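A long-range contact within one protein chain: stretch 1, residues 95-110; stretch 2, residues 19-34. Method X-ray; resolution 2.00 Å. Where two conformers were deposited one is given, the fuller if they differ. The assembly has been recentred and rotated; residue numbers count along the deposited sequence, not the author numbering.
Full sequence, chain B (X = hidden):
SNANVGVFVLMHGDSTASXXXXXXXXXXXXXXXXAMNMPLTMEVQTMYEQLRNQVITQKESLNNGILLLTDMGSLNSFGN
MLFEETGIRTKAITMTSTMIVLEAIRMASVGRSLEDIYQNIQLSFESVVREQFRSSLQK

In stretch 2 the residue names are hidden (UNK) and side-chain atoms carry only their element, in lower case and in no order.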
# COMPACT_ATOMS: atom_id res chain seq x y z
N MSE B 95 -4.86 -4.48 2.69
CA MSE B 95 -3.44 -4.48 2.34
C MSE B 95 -3.24 -3.92 0.92
O MSE B 95 -2.34 -4.31 0.21
CB MSE B 95 -2.82 -5.89 2.49
CG MSE B 95 -2.98 -6.52 3.87
SE MSE B 95 -2.00 -5.56 5.29
CE MSE B 95 -3.45 -5.48 6.61
N THR B 96 -4.14 -3.02 0.53
CA THR B 96 -4.12 -2.47 -0.83
C THR B 96 -2.87 -1.61 -1.04
O THR B 96 -2.48 -0.86 -0.16
CB THR B 96 -5.37 -1.63 -1.11
OG1 THR B 96 -6.54 -2.43 -0.93
CG2 THR B 96 -5.35 -1.14 -2.54
N SER B 97 -2.21 -1.79 -2.18
CA SER B 97 -1.06 -0.98 -2.57
C SER B 97 -1.37 -0.36 -3.95
O SER B 97 -2.38 -0.65 -4.54
CB SER B 97 0.19 -1.86 -2.63
OG SER B 97 1.36 -1.05 -2.70
N THR B 98 -0.47 0.49 -4.44
CA THR B 98 -0.67 1.24 -5.71
C THR B 98 -1.08 0.33 -6.87
O THR B 98 -2.01 0.63 -7.59
CB THR B 98 0.63 1.99 -6.08
OG1 THR B 98 1.16 2.60 -4.90
CG2 THR B 98 0.36 3.09 -7.10
N MSE B 99 -0.39 -0.81 -7.01
CA MSE B 99 -0.63 -1.74 -8.11
C MSE B 99 -2.01 -2.31 -8.11
O MSE B 99 -2.60 -2.51 -9.17
CB MSE B 99 0.35 -2.90 -8.07
CG MSE B 99 1.73 -2.47 -8.46
SE MSE B 99 1.70 -1.71 -10.28
CE MSE B 99 0.33 -2.83 -11.19
N ILE B 100 -2.51 -2.57 -6.90
CA ILE B 100 -3.85 -3.11 -6.69
C ILE B 100 -4.89 -2.06 -7.06
O ILE B 100 -5.85 -2.40 -7.76
CB ILE B 100 -4.07 -3.57 -5.22
CG1 ILE B 100 -3.07 -4.66 -4.82
CG2 ILE B 100 -5.47 -4.12 -5.05
CD1 ILE B 100 -2.99 -5.80 -5.85
N VAL B 101 -4.72 -0.80 -6.63
CA VAL B 101 -5.62 0.28 -7.08
C VAL B 101 -5.58 0.35 -8.63
O VAL B 101 -6.63 0.38 -9.30
CB VAL B 101 -5.26 1.67 -6.47
CG1 VAL B 101 -6.23 2.75 -6.95
CG2 VAL B 101 -5.22 1.60 -4.93
N LEU B 102 -4.37 0.36 -9.19
CA LEU B 102 -4.21 0.43 -10.63
C LEU B 102 -4.97 -0.69 -11.35
O LEU B 102 -5.72 -0.43 -12.27
CB LEU B 102 -2.73 0.40 -11.01
CG LEU B 102 -2.35 0.46 -12.50
CD1 LEU B 102 -2.96 1.70 -13.12
CD2 LEU B 102 -0.85 0.55 -12.61
N GLU B 103 -4.75 -1.92 -10.91
CA GLU B 103 -5.41 -3.08 -11.52
C GLU B 103 -6.93 -3.06 -11.34
O GLU B 103 -7.66 -3.41 -12.27
CB GLU B 103 -4.74 -4.39 -11.02
CG GLU B 103 -3.28 -4.46 -11.50
CD GLU B 103 -2.43 -5.61 -10.99
OE1 GLU B 103 -2.30 -5.82 -9.76
OE2 GLU B 103 -1.81 -6.27 -11.85
N ALA B 104 -7.41 -2.62 -10.18
CA ALA B 104 -8.85 -2.52 -9.91
C ALA B 104 -9.52 -1.50 -10.83
O ALA B 104 -10.54 -1.78 -11.45
CB ALA B 104 -9.10 -2.16 -8.47
N ILE B 105 -8.96 -0.31 -10.91
CA ILE B 105 -9.54 0.75 -11.75
C ILE B 105 -9.45 0.36 -13.23
O ILE B 105 -10.42 0.54 -13.99
CB ILE B 105 -8.85 2.12 -11.46
CG1 ILE B 105 -9.05 2.53 -9.99
CG2 ILE B 105 -9.36 3.21 -12.37
CD1 ILE B 105 -10.45 2.98 -9.62
N ARG B 106 -8.32 -0.22 -13.65
CA ARG B 106 -8.16 -0.59 -15.07
C ARG B 106 -9.27 -1.56 -15.47
O ARG B 106 -10.01 -1.33 -16.47
CB ARG B 106 -6.78 -1.21 -15.32
CG ARG B 106 -6.46 -1.39 -16.82
CD ARG B 106 -5.13 -2.11 -17.07
NE ARG B 106 -4.75 -3.04 -16.00
CZ ARG B 106 -5.21 -4.29 -15.87
NH1 ARG B 106 -6.10 -4.78 -16.73
NH2 ARG B 106 -4.79 -5.04 -14.86
N MSE B 107 -9.41 -2.62 -14.68
CA MSE B 107 -10.41 -3.64 -14.99
C MSE B 107 -11.83 -3.11 -14.87
O MSE B 107 -12.67 -3.38 -15.75
CB MSE B 107 -10.20 -4.87 -14.12
CG MSE B 107 -8.89 -5.55 -14.40
SE MSE B 107 -8.65 -7.19 -13.39
CE MSE B 107 -8.43 -6.54 -11.60
N ALA B 108 -12.11 -2.36 -13.80
CA ALA B 108 -13.42 -1.72 -13.64
C ALA B 108 -13.82 -0.86 -14.87
O ALA B 108 -14.95 -0.98 -15.40
CB ALA B 108 -13.48 -0.92 -12.36
N SER B 109 -12.87 -0.04 -15.33
CA SER B 109 -13.12 0.90 -16.42
C SER B 109 -13.41 0.23 -17.76
O SER B 109 -13.95 0.85 -18.67
CB SER B 109 -11.95 1.86 -16.57
OG SER B 109 -10.90 1.20 -17.25
N VAL B 110 -13.06 -1.04 -17.90
CA VAL B 110 -13.39 -1.75 -19.14
C VAL B 110 -14.55 -2.72 -18.95
O VAL B 110 -14.79 -3.58 -19.80
CB VAL B 110 -12.15 -2.41 -19.81
CG1 VAL B 110 -11.11 -1.36 -20.13
CG2 VAL B 110 -11.55 -3.50 -18.93
N UNK B 19 -3.72 9.88 -3.07
CA UNK B 19 -2.49 9.91 -3.86
C UNK B 19 -2.30 8.61 -4.67
O UNK B 19 -1.87 8.66 -5.82
c UNK B 19 -1.30 10.11 -2.94
o UNK B 19 -0.10 10.19 -3.66
N UNK B 20 -2.59 7.46 -4.05
CA UNK B 20 -2.55 6.20 -4.81
C UNK B 20 -3.55 6.20 -5.95
O UNK B 20 -3.20 5.73 -7.04
se UNK B 20 -2.36 2.80 -2.32
c UNK B 20 -2.87 4.99 -3.94
c UNK B 20 -1.75 4.44 -3.20
c UNK B 20 -0.77 2.63 -1.25
N UNK B 21 -4.77 6.70 -5.69
CA UNK B 21 -5.80 6.77 -6.75
C UNK B 21 -5.40 7.73 -7.87
O UNK B 21 -5.60 7.42 -9.05
c UNK B 21 -7.19 7.14 -6.19
c UNK B 21 -8.57 5.85 -7.86
c UNK B 21 -9.67 7.67 -6.52
c UNK B 21 -8.36 7.20 -7.19
N UNK B 22 -4.85 8.89 -7.50
CA UNK B 22 -4.41 9.86 -8.49
C UNK B 22 -3.37 9.21 -9.41
O UNK B 22 -3.46 9.31 -10.62
c UNK B 22 -3.09 13.46 -8.00
c UNK B 22 -2.51 14.60 -8.85
n UNK B 22 -2.14 15.80 -8.01
c UNK B 22 -3.31 12.17 -8.78
c UNK B 22 -3.86 11.11 -7.81
N UNK B 23 -2.40 8.51 -8.82
CA UNK B 23 -1.41 7.75 -9.59
C UNK B 23 -2.03 6.78 -10.62
O UNK B 23 -1.67 6.81 -11.81
c UNK B 23 0.43 6.00 -9.41
o UNK B 23 0.34 7.92 -7.94
c UNK B 23 -0.48 6.98 -8.64
N UNK B 24 -2.97 5.95 -10.17
CA UNK B 24 -3.64 5.03 -11.09
C UNK B 24 -4.38 5.81 -12.17
O UNK B 24 -4.32 5.45 -13.36
c UNK B 24 -4.62 4.08 -10.34
N UNK B 25 -5.08 6.86 -11.77
CA UNK B 25 -5.90 7.63 -12.69
C UNK B 25 -5.08 8.30 -13.79
O UNK B 25 -5.51 8.35 -14.96
o UNK B 25 -8.09 10.22 -10.15
c UNK B 25 -6.72 8.67 -11.94
n UNK B 25 -9.82 8.82 -9.96
c UNK B 25 -7.88 8.08 -11.16
c UNK B 25 -8.62 9.13 -10.39
N UNK B 26 -3.91 8.82 -13.41
CA UNK B 26 -2.99 9.44 -14.34
C UNK B 26 -2.32 8.40 -15.21
O UNK B 26 -2.17 8.63 -16.40
c UNK B 26 -1.54 12.37 -12.16
c UNK B 26 -2.54 11.57 -13.01
c UNK B 26 -1.95 10.31 -13.62
o UNK B 26 -1.95 13.40 -11.59
o UNK B 26 -0.35 11.97 -12.07
N UNK B 27 -1.94 7.24 -14.65
CA UNK B 27 -1.40 6.17 -15.48
C UNK B 27 -2.41 5.66 -16.51
O UNK B 27 -2.03 5.36 -17.62
c UNK B 27 1.60 5.68 -14.87
c UNK B 27 -0.84 4.99 -14.66
c UNK B 27 0.81 4.20 -12.94
c UNK B 27 0.45 5.34 -13.91
N UNK B 28 -3.69 5.57 -16.14
CA UNK B 28 -4.73 5.04 -17.04
C UNK B 28 -5.46 6.08 -17.89
O UNK B 28 -6.21 5.71 -18.79
c UNK B 28 -5.79 4.27 -16.25
c UNK B 28 -6.42 2.52 -14.57
c UNK B 28 -4.91 1.94 -16.53
c UNK B 28 -5.33 3.02 -15.51
N UNK B 29 -5.28 7.36 -17.59
CA UNK B 29 -6.09 8.40 -18.25
C UNK B 29 -7.59 8.32 -17.99
O UNK B 29 -8.39 8.60 -18.87
N UNK B 30 -7.97 7.94 -16.77
CA UNK B 30 -9.38 7.86 -16.38
C UNK B 30 -9.61 8.66 -15.10
O UNK B 30 -8.68 8.89 -14.33
c UNK B 30 -9.09 5.78 -14.98
c UNK B 30 -9.82 6.39 -16.15
o UNK B 30 -11.23 6.33 -15.89
N UNK B 31 -10.85 9.07 -14.85
CA UNK B 31 -11.13 9.72 -13.58
C UNK B 31 -12.12 8.92 -12.72
O UNK B 31 -12.67 9.44 -11.74
o UNK B 31 -12.56 11.28 -14.76
c UNK B 31 -11.56 11.18 -13.77
N UNK B 32 -12.30 7.65 -13.04
CA UNK B 32 -13.21 6.81 -12.26
C UNK B 32 -12.55 6.34 -10.94
O UNK B 32 -11.33 6.33 -10.82
c UNK B 32 -12.70 4.58 -13.33
c UNK B 32 -14.42 6.11 -14.40
c UNK B 32 -13.78 5.62 -13.07
c UNK B 32 -13.18 3.20 -13.10
N UNK B 33 -13.36 5.95 -9.96
CA UNK B 33 -12.84 5.57 -8.65
C UNK B 33 -12.98 6.74 -7.69
O UNK B 33 -12.97 7.90 -8.10
N UNK B 34 -13.09 6.42 -6.41
CA UNK B 34 -13.29 7.41 -5.37
C UNK B 34 -12.33 7.08 -4.24
O UNK B 34 -12.27 5.93 -3.81
o UNK B 34 -15.63 7.67 -5.91
c UNK B 34 -14.96 8.28 -3.68
c UNK B 34 -14.74 7.33 -4.84

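Position 19 carries one carbon and one oxygen, and its side chain is out of reach of stretch 1: Ser19, whose hydroxyl is hydrogen-bonded elsewhere in the structure. Position 20 has an unbranched chain of two carbons, a selenium and a carbon, the mark of selenomethionine, Met20. Its long, flexible chain reaches the start of the opposing helix, where SE lies 3.7 Å from N of Thr98 and 4.1 Å from CG2 of Val101.

At position 21 four carbons fork at the second, giving Leu21; its CD1 sits 4.0 Å from Val101 CG1 and 3.9 Å from Ile105 CD1, so one arm of the fork, CD1, bridges Val101 and Ile105. Position 22 shows four carbons in a row ending in nitrogen, Lys22, pointing away into an exposed setting that suits its charge. At 23 one carbon bears an oxygen and a carbon: Thr23, whose CG2 meets Thr98 CG2 at 3.7 Å.

A single carbon at 24 means Ala24. Its CA is 4.7 Å from that of Leu102, and its CB packs 3.7 Å from Leu102 CA; so small a side chain fits this close backbone approach. Position 25 has three carbons, the third carrying one oxygen and one nitrogen: Gln25, whose NE2 donates a hydrogen bond of 3.0 Å to the backbone O of position 32. Three carbons ending in two oxygens at 26 are Glu26, exposed and out of reach.

Positions 27 and 28 each show four carbons forked at the second. Leu27 brings CD1 within 4.0 Å of Leu102 CD2, whereas Leu28 is more deeply engaged, with CG 3.6 Å from Leu102 CD1 and CD1 3.7 Å from Ile105 CG2.

Position 29 has no side-chain atoms and a positive phi, which favours Gly29 as the chain leaves the helix. Position 30, one carbon with an oxygen and a carbon, is Thr30; its CG2 lies 3.7 Å from Ile105 CG2. One carbon and one oxygen at 31 give Ser31, directed away. At 32 four carbons fork at the first, one arm two carbons long: Ile32, whose CG1 is 3.7 Å from Ile105 CG2 and CD1 3.9 Å from Ser109 CB.

Position 33, bare again, is Gly33: an ideal CB would fall 2.5 Å from Ile105 CD1. The carbon with an oxygen and a carbon at 34 is Thr34, facing away.

The contact buries 750 Å² without a cross-stretch hydrogen bond. The helices cross at -50°, closest near Ala24; beyond the helix, Thr30, Ile32 and Gly33 pack against Ile105, joining Leu21 and Leu28 from the helix.

Stretch 2, residues 19-34: SMLKTAQELLGTSIGT
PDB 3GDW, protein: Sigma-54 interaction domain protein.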